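Local structure of cellulase (Bacillus sp. BG-CS10, 5E0C) at residues 138-143 and 187-192; 363-368 and 417-422. The protein probably hydrolyses beta-1,4-glucosidic bonds in cellulose and related glucans, as a family 5 glycoside hydrolase whose catalytic barrel is followed by carbohydrate-binding domains. One frame throughout, in Å; residues are numbered along the deposited sequence.

Interaction 1 (138-143 and 187-192); sequences HSHKLM and ERPLVL
S139 O is gripped twice, by NH1 of R188 at 2.9 Å and by L142 N of its own type I turn, the two donors coming from opposite faces of the carbonyl plane. The same R188 NH1 also gives a straighter bond to L142 O, at 2.9 Å and 159°. NH2 of R188 donates to H138 O at 2.9 Å. All three oxygens lie at the edge of the guanidinium, near its plane; R188 NE donates to N185 OD1, and together these bonds fix how the group is turned. R188 CG stands anti to the backbone N (chi1 -176°), and a bend at chi3 (-47°) brings the guanidinium edge to the three carbonyl oxygens. Replacing R188 by an alanine would probably leave H138 O and L142 O without these donors and S139 O with the turn's own L142 N, and so untie the turn from 187-192. Beside it, the H140 ring presents its CD2 edge to E187 C at 3.5 Å, and water 1 bridges H140 NE2 to E187 N. Further in, M143 CB sits 4.1 Å from P189 CB, and M143 SD meets V191 CG2. A cationic side chain thus ties together the loops leading into adjacent parallel strands of the TIM barrel, through backbone acceptors.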
ATOM      1  N   HIS A 138      18.886  23.645  10.351  1.00 35.08           N
ATOM      2  CA  HIS A 138      18.410  23.126   9.071  1.00 33.33           C
ATOM      3  C   HIS A 138      17.177  23.850   8.560  1.00 35.02           C
ATOM      4  O   HIS A 138      16.323  24.261   9.341  1.00 34.36           O
ATOM      5  CB  HIS A 138      18.095  21.639   9.186  1.00 32.71           C
ATOM      6  CG  HIS A 138      19.287  20.755   9.028  1.00 35.59           C
ATOM      7  ND1 HIS A 138      20.209  20.560  10.036  1.00 35.10           N
ATOM      8  CD2 HIS A 138      19.710  20.006   7.983  1.00 36.14           C
ATOM      9  CE1 HIS A 138      21.145  19.730   9.618  1.00 37.43           C
ATOM     10  NE2 HIS A 138      20.867  19.379   8.372  1.00 36.86           N
ATOM     11  N   SER A 139      17.104  23.984   7.238  1.00 37.31           N
ATOM     12  CA  SER A 139      15.962  24.551   6.516  1.00 31.50           C
ATOM     13  C   SER A 139      14.576  24.136   7.020  1.00 32.70           C
ATOM     14  O   SER A 139      14.386  23.010   7.487  1.00 32.82           O
ATOM     15  CB  SER A 139      16.061  24.129   5.047  1.00 31.56           C
ATOM     16  OG  SER A 139      14.818  24.250   4.378  1.00 33.61           O
ATOM     17  N   HIS A 140      13.607  25.037   6.901  1.00 32.00           N
ATOM     18  CA  HIS A 140      12.245  24.746   7.335  1.00 33.33           C
ATOM     19  C   HIS A 140      11.560  23.661   6.517  1.00 31.14           C
ATOM     20  O   HIS A 140      10.495  23.179   6.894  1.00 29.35           O
ATOM     21  CB  HIS A 140      11.386  26.017   7.319  1.00 35.82           C
ATOM     22  CG  HIS A 140      11.682  26.954   8.448  1.00 43.77           C
ATOM     23  ND1 HIS A 140      12.704  27.883   8.402  1.00 51.06           N
ATOM     24  CD2 HIS A 140      11.126  27.073   9.676  1.00 39.89           C
ATOM     25  CE1 HIS A 140      12.742  28.550   9.540  1.00 46.66           C
ATOM     26  NE2 HIS A 140      11.795  28.076  10.332  1.00 42.41           N
ATOM     27  N   LYS A 141      12.164  23.277   5.396  1.00 30.75           N
ATOM     28  CA  LYS A 141      11.589  22.243   4.544  1.00 31.27           C
ATOM     29  C   LYS A 141      11.769  20.872   5.177  1.00 28.28           C
ATOM     30  O   LYS A 141      11.178  19.887   4.735  1.00 27.74           O
ATOM     31  CB  LYS A 141      12.212  22.284   3.151  1.00 31.15           C
ATOM     32  CG  LYS A 141      12.075  23.641   2.497  1.00 31.10           C
ATOM     33  CD  LYS A 141      12.494  23.635   1.056  1.00 31.11           C
ATOM     34  CE  LYS A 141      11.548  22.797   0.222  1.00 33.12           C
ATOM     35  NZ  LYS A 141      11.725  23.111  -1.221  1.00 39.34           N
ATOM     36  N   LEU A 142      12.590  20.823   6.218  1.00 28.95           N
ATOM     37  CA  LEU A 142      12.625  19.670   7.114  1.00 29.34           C
ATOM     38  C   LEU A 142      11.605  19.868   8.247  1.00 27.59           C
ATOM     39  O   LEU A 142      11.599  20.889   8.916  1.00 27.64           O
ATOM     40  CB  LEU A 142      14.032  19.460   7.678  1.00 25.43           C
ATOM     41  CG  LEU A 142      14.206  18.458   8.820  1.00 26.86           C
ATOM     42  CD1 LEU A 142      13.762  17.066   8.402  1.00 25.84           C
ATOM     43  CD2 LEU A 142      15.647  18.439   9.288  1.00 25.78           C
ATOM     44  N   MET A 143      10.732  18.883   8.426  1.00 26.47           N
ATOM     45  CA  MET A 143       9.707  18.890   9.455  1.00 26.50           C
ATOM     46  C   MET A 143       9.839  17.669  10.380  1.00 26.89           C
ATOM     47  O   MET A 143      10.389  16.635   9.980  1.00 27.82           O
ATOM     48  CB  MET A 143       8.334  18.909   8.806  1.00 25.25           C
ATOM     49  CG  MET A 143       7.992  17.627   8.069  1.00 24.27           C
ATOM     50  SD  MET A 143       6.683  17.881   6.862  1.00 18.20           S
ATOM     51  CE  MET A 143       7.614  18.519   5.457  1.00 26.25           C
ATOM     52  N   GLU A 187       9.920  27.971  14.088  1.00 37.20           N
ATOM     53  CA  GLU A 187       8.799  27.961  13.152  1.00 35.25           C
ATOM     54  C   GLU A 187       8.814  26.705  12.294  1.00 32.83           C
ATOM     55  O   GLU A 187       8.051  26.593  11.342  1.00 30.49           O
ATOM     56  CB  GLU A 187       8.819  29.214  12.283  1.00 37.56           C
ATOM     57  CG  GLU A 187       9.009  30.477  13.106  1.00 41.02           C
ATOM     58  CD  GLU A 187       8.709  31.761  12.349  1.00 48.92           C
ATOM     59  OE1 GLU A 187       8.237  31.701  11.186  1.00 50.54           O
ATOM     60  OE2 GLU A 187       8.951  32.842  12.933  1.00 52.43           O
ATOM     61  N   ARG A 188       9.670  25.753  12.655  1.00 33.76           N
ATOM     62  CA  ARG A 188       9.709  24.479  11.959  1.00 30.29           C
ATOM     63  C   ARG A 188       8.351  23.788  12.030  1.00 29.07           C
ATOM     64  O   ARG A 188       7.767  23.662  13.106  1.00 29.22           O
ATOM     65  CB  ARG A 188      10.789  23.566  12.536  1.00 30.24           C
ATOM     66  CG  ARG A 188      10.914  22.266  11.760  1.00 30.00           C
ATOM     67  CD  ARG A 188      12.035  21.372  12.250  1.00 28.78           C
ATOM     68  NE  ARG A 188      13.298  22.075  12.456  1.00 33.26           N
ATOM     69  CZ  ARG A 188      14.107  22.491  11.484  1.00 33.32           C
ATOM     70  NH1 ARG A 188      13.778  22.311  10.210  1.00 30.87           N
ATOM     71  NH2 ARG A 188      15.240  23.110  11.792  1.00 34.34           N
ATOM     72  N   PRO A 189       7.826  23.373  10.874  1.00 28.53           N
ATOM     73  CA  PRO A 189       6.543  22.671  10.886  1.00 28.60           C
ATOM     74  C   PRO A 189       6.638  21.356  11.654  1.00 28.10           C
ATOM     75  O   PRO A 189       7.667  20.676  11.584  1.00 25.93           O
ATOM     76  CB  PRO A 189       6.257  22.442   9.400  1.00 28.68           C
ATOM     77  CG  PRO A 189       6.996  23.545   8.720  1.00 25.84           C
ATOM     78  CD  PRO A 189       8.254  23.718   9.506  1.00 28.04           C
ATOM     79  N   LEU A 190       5.580  21.042  12.401  1.00 26.84           N
ATOM     80  CA  LEU A 190       5.516  19.859  13.247  1.00 25.45           C
ATOM     81  C   LEU A 190       4.342  19.018  12.812  1.00 24.35           C
ATOM     82  O   LEU A 190       3.271  19.547  12.552  1.00 24.80           O
ATOM     83  CB  LEU A 190       5.368  20.235  14.725  1.00 23.89           C
ATOM     84  CG  LEU A 190       6.468  21.098  15.339  1.00 27.66           C
ATOM     85  CD1 LEU A 190       6.151  21.446  16.799  1.00 26.13           C
ATOM     86  CD2 LEU A 190       7.826  20.415  15.213  1.00 24.23           C
ATOM     87  N   VAL A 191       4.541  17.709  12.736  1.00 22.95           N
ATOM     88  CA  VAL A 191       3.514  16.815  12.228  1.00 20.63           C
ATOM     89  C   VAL A 191       3.002  15.940  13.362  1.00 21.41           C
ATOM     90  O   VAL A 191       3.781  15.265  14.035  1.00 22.88           O
ATOM     91  CB  VAL A 191       4.060  15.928  11.076  1.00 23.65           C
ATOM     92  CG1 VAL A 191       2.952  15.074  10.477  1.00 21.86           C
ATOM     93  CG2 VAL A 191       4.705  16.790  10.007  1.00 19.13           C
ATOM     94  N   LEU A 192       1.694  15.948  13.574  1.00 21.39           N
ATOM     95  CA  LEU A 192       1.109  15.247  14.702  1.00 22.23           C
ATOM     96  C   LEU A 192       0.085  14.228  14.250  1.00 22.67           C
ATOM     97  O   LEU A 192      -0.796  14.528  13.438  1.00 23.55           O
ATOM     98  CB  LEU A 192       0.467  16.238  15.674  1.00 22.75           C
ATOM     99  CG  LEU A 192       1.368  17.367  16.163  1.00 21.60           C
ATOM    100  CD1 LEU A 192       0.558  18.334  16.990  1.00 24.24           C
ATOM    101  CD2 LEU A 192       2.529  16.823  16.967  1.00 23.11           C
TER
HETATM  102  O   HOH W   1      12.527  29.633  12.939  1.00 51.49           O

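Interaction 2 (363-368 and 417-422); sequences LHLHGN and AQFNSG
F419 and the two leucines facing it make the close-packed half of this contact, where the turn after strand 359-364 meets the end of strand 410-419. L365 CD2 approaches F419 CE2 obliquely at 3.8 Å, the two side chains crossing at about a right angle, and L363 CD1 comes to the ring edge, near its plane, 4.3 Å from F419 CE2. Because L363 belongs to the antiparallel sheet and F419 to the mixed one, the ring joins the two sheets of the X2 module; W425 and L370 are its neighbours within its own sheet. Buried N368 points across from the end of its type I' turn, closed by N368 N to L365 O at 2.8 Å, and its CB lies 4.3 Å from F419 CB.

Toward solvent the contact is looser and wetter, and N368 reaches this edge with its amide. With N368 CG anti to the carbonyl carbon (chi1 -65°), OD1 of N368 lies 3.4 Å from CB of exposed S421, while ND2 comes near S421 O at a poor angle and bonds instead to R339 O. OD1 of N420, also exposed, rests 3.4 Å from N368 CB and accepts from E369 N, the two amide planes being nearly perpendicular (84°). Water 2 links the segments, donating to G367 O at 2.9 Å and accepting from N420 ND2 at 2.8 Å. No direct hydrogen bond crosses between the segments. Apolar contact around the ring therefore joins the two ends, while the amide nitrogen of N368 is satisfied by R339 O and the exposed edge is bridged through solvent.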
ATOM      1  N   LEU A 363     -15.404   0.393 -20.553  1.00 26.08           N
ATOM      2  CA  LEU A 363     -14.443   1.389 -20.090  1.00 24.32           C
ATOM      3  C   LEU A 363     -15.024   2.254 -18.982  1.00 26.06           C
ATOM      4  O   LEU A 363     -16.236   2.324 -18.805  1.00 26.88           O
ATOM      5  CB  LEU A 363     -13.994   2.288 -21.240  1.00 23.23           C
ATOM      6  CG  LEU A 363     -13.394   1.614 -22.465  1.00 24.23           C
ATOM      7  CD1 LEU A 363     -12.980   2.662 -23.488  1.00 22.19           C
ATOM      8  CD2 LEU A 363     -12.227   0.687 -22.087  1.00 22.48           C
ATOM      9  N   HIS A 364     -14.140   2.905 -18.240  1.00 26.32           N
ATOM     10  CA  HIS A 364     -14.528   3.903 -17.258  1.00 25.67           C
ATOM     11  C   HIS A 364     -13.793   5.173 -17.597  1.00 24.80           C
ATOM     12  O   HIS A 364     -12.666   5.387 -17.138  1.00 24.26           O
ATOM     13  CB  HIS A 364     -14.184   3.466 -15.836  1.00 26.00           C
ATOM     14  CG  HIS A 364     -14.850   2.190 -15.424  1.00 26.55           C
ATOM     15  ND1 HIS A 364     -16.167   1.926 -15.686  1.00 29.73           N
ATOM     16  CD2 HIS A 364     -14.360   1.114 -14.765  1.00 26.26           C
ATOM     17  CE1 HIS A 364     -16.476   0.726 -15.205  1.00 30.15           C
ATOM     18  NE2 HIS A 364     -15.399   0.220 -14.647  1.00 27.63           N
ATOM     19  N   LEU A 365     -14.426   6.012 -18.402  1.00 24.99           N
ATOM     20  CA  LEU A 365     -13.729   7.123 -19.035  1.00 27.23           C
ATOM     21  C   LEU A 365     -13.250   8.167 -18.033  1.00 26.45           C
ATOM     22  O   LEU A 365     -12.273   8.867 -18.299  1.00 25.99           O
ATOM     23  CB  LEU A 365     -14.634   7.766 -20.092  1.00 25.09           C
ATOM     24  CG  LEU A 365     -14.811   6.876 -21.321  1.00 27.14           C
ATOM     25  CD1 LEU A 365     -15.809   7.480 -22.287  1.00 25.79           C
ATOM     26  CD2 LEU A 365     -13.476   6.637 -22.013  1.00 23.54           C
ATOM     27  N   HIS A 366     -13.944   8.267 -16.898  1.00 26.77           N
ATOM     28  CA  HIS A 366     -13.595   9.204 -15.826  1.00 26.66           C
ATOM     29  C   HIS A 366     -13.396  10.621 -16.347  1.00 27.66           C
ATOM     30  O   HIS A 366     -12.518  11.342 -15.881  1.00 27.02           O
ATOM     31  CB  HIS A 366     -12.330   8.734 -15.090  1.00 26.05           C
ATOM     32  CG  HIS A 366     -12.510   7.457 -14.331  1.00 26.56           C
ATOM     33  ND1 HIS A 366     -11.461   6.606 -14.038  1.00 26.88           N
ATOM     34  CD2 HIS A 366     -13.615   6.880 -13.796  1.00 26.24           C
ATOM     35  CE1 HIS A 366     -11.913   5.565 -13.368  1.00 27.15           C
ATOM     36  NE2 HIS A 366     -13.218   5.706 -13.203  1.00 28.51           N
ATOM     37  N   GLY A 367     -14.211  11.015 -17.321  1.00 28.14           N
ATOM     38  CA  GLY A 367     -14.163  12.368 -17.845  1.00 26.81           C
ATOM     39  C   GLY A 367     -13.223  12.536 -19.024  1.00 28.00           C
ATOM     40  O   GLY A 367     -13.121  13.622 -19.587  1.00 28.73           O
ATOM     41  N   ASN A 368     -12.537  11.460 -19.399  1.00 27.00           N
ATOM     42  CA  ASN A 368     -11.610  11.493 -20.526  1.00 27.52           C
ATOM     43  C   ASN A 368     -12.227  10.920 -21.797  1.00 27.08           C
ATOM     44  O   ASN A 368     -13.385  10.494 -21.801  1.00 25.18           O
ATOM     45  CB  ASN A 368     -10.331  10.736 -20.177  1.00 25.12           C
ATOM     46  CG  ASN A 368      -9.557  11.398 -19.056  1.00 25.61           C
ATOM     47  OD1 ASN A 368      -9.439  12.617 -19.008  1.00 25.10           O
ATOM     48  ND2 ASN A 368      -9.027  10.593 -18.145  1.00 26.75           N
ATOM     49  N   ALA A 417      -4.760   1.241 -24.765  1.00 23.62           N
ATOM     50  CA  ALA A 417      -5.781   2.258 -24.953  1.00 21.69           C
ATOM     51  C   ALA A 417      -5.263   3.632 -24.558  1.00 20.55           C
ATOM     52  O   ALA A 417      -4.819   3.848 -23.427  1.00 22.97           O
ATOM     53  CB  ALA A 417      -7.040   1.902 -24.151  1.00 22.40           C
ATOM     54  N   GLN A 418      -5.326   4.551 -25.515  1.00 23.10           N
ATOM     55  CA  GLN A 418      -4.864   5.922 -25.349  1.00 25.59           C
ATOM     56  C   GLN A 418      -6.033   6.879 -25.286  1.00 23.24           C
ATOM     57  O   GLN A 418      -6.976   6.776 -26.091  1.00 24.78           O
ATOM     58  CB  GLN A 418      -3.950   6.334 -26.499  1.00 24.69           C
ATOM     59  CG  GLN A 418      -2.761   5.436 -26.720  1.00 26.02           C
ATOM     60  CD  GLN A 418      -2.099   5.698 -28.061  1.00 28.88           C
ATOM     61  OE1 GLN A 418      -2.781   5.879 -29.076  1.00 26.55           O
ATOM     62  NE2 GLN A 418      -0.765   5.727 -28.072  1.00 26.99           N
ATOM     63  N   PHE A 419      -5.921   7.832 -24.363  1.00 20.96           N
ATOM     64  CA  PHE A 419      -6.980   8.786 -24.049  1.00 23.72           C
ATOM     65  C   PHE A 419      -6.487  10.231 -24.173  1.00 23.94           C
ATOM     66  O   PHE A 419      -5.286  10.490 -24.170  1.00 23.08           O
ATOM     67  CB  PHE A 419      -7.528   8.514 -22.639  1.00 21.96           C
ATOM     68  CG  PHE A 419      -8.065   7.111 -22.464  1.00 24.72           C
ATOM     69  CD1 PHE A 419      -7.229   6.068 -22.090  1.00 21.93           C
ATOM     70  CD2 PHE A 419      -9.396   6.831 -22.709  1.00 23.22           C
ATOM     71  CE1 PHE A 419      -7.717   4.793 -21.953  1.00 21.41           C
ATOM     72  CE2 PHE A 419      -9.882   5.554 -22.577  1.00 22.92           C
ATOM     73  CZ  PHE A 419      -9.043   4.535 -22.198  1.00 22.94           C
ATOM     74  N   ASN A 420      -7.410  11.177 -24.295  1.00 24.55           N
ATOM     75  CA  ASN A 420      -7.006  12.570 -24.449  1.00 26.14           C
ATOM     76  C   ASN A 420      -6.267  13.098 -23.217  1.00 27.70           C
ATOM     77  O   ASN A 420      -5.500  14.057 -23.313  1.00 28.04           O
ATOM     78  CB  ASN A 420      -8.217  13.454 -24.783  1.00 25.66           C
ATOM     79  CG  ASN A 420      -9.304  13.420 -23.718  1.00 28.65           C
ATOM     80  OD1 ASN A 420      -9.340  12.537 -22.859  1.00 28.80           O
ATOM     81  ND2 ASN A 420     -10.224  14.371 -23.799  1.00 28.21           N
ATOM     82  N   SER A 421      -6.478  12.451 -22.072  1.00 25.56           N
ATOM     83  CA  SER A 421      -5.783  12.820 -20.846  1.00 25.44           C
ATOM     84  C   SER A 421      -5.622  11.619 -19.909  1.00 27.20           C
ATOM     85  O   SER A 421      -6.457  10.718 -19.893  1.00 27.10           O
ATOM     86  CB  SER A 421      -6.535  13.951 -20.139  1.00 27.65           C
ATOM     87  OG  SER A 421      -5.769  14.506 -19.085  1.00 28.41           O
ATOM     88  N   GLY A 422      -4.545  11.617 -19.133  1.00 27.13           N
ATOM     89  CA  GLY A 422      -4.297  10.554 -18.182  1.00 24.16           C
ATOM     90  C   GLY A 422      -3.501   9.418 -18.782  1.00 25.72           C
ATOM     91  O   GLY A 422      -3.199   9.428 -19.976  1.00 27.71           O
TER
HETATM   92  O   HOH W   2     -12.298  14.978 -22.047  1.00 32.41           O

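Interactions 1 and 2 hold different elements in different domains, their centres about 39 Å apart and their nearest atoms about 26 Å. Interaction 1 couples the loops leading into the N-terminal ends of neighbouring parallel strands of the catalytic barrel, whereas interaction 2 couples strand ends from two sheets of the X2 domain. Both are partly buried, with an interior side and a wetter edge where one water bridges the segments. Their chemistry diverges: direct charged-donor bonds to backbone carbonyls dominate in 138-143 with 187-192, against leucine-aromatic packing and van der Waals fitting of amides in 363-368 with 417-422. Here the barrel loops are tied mainly by one arginine and the X2 strand ends mainly by one aromatic ring.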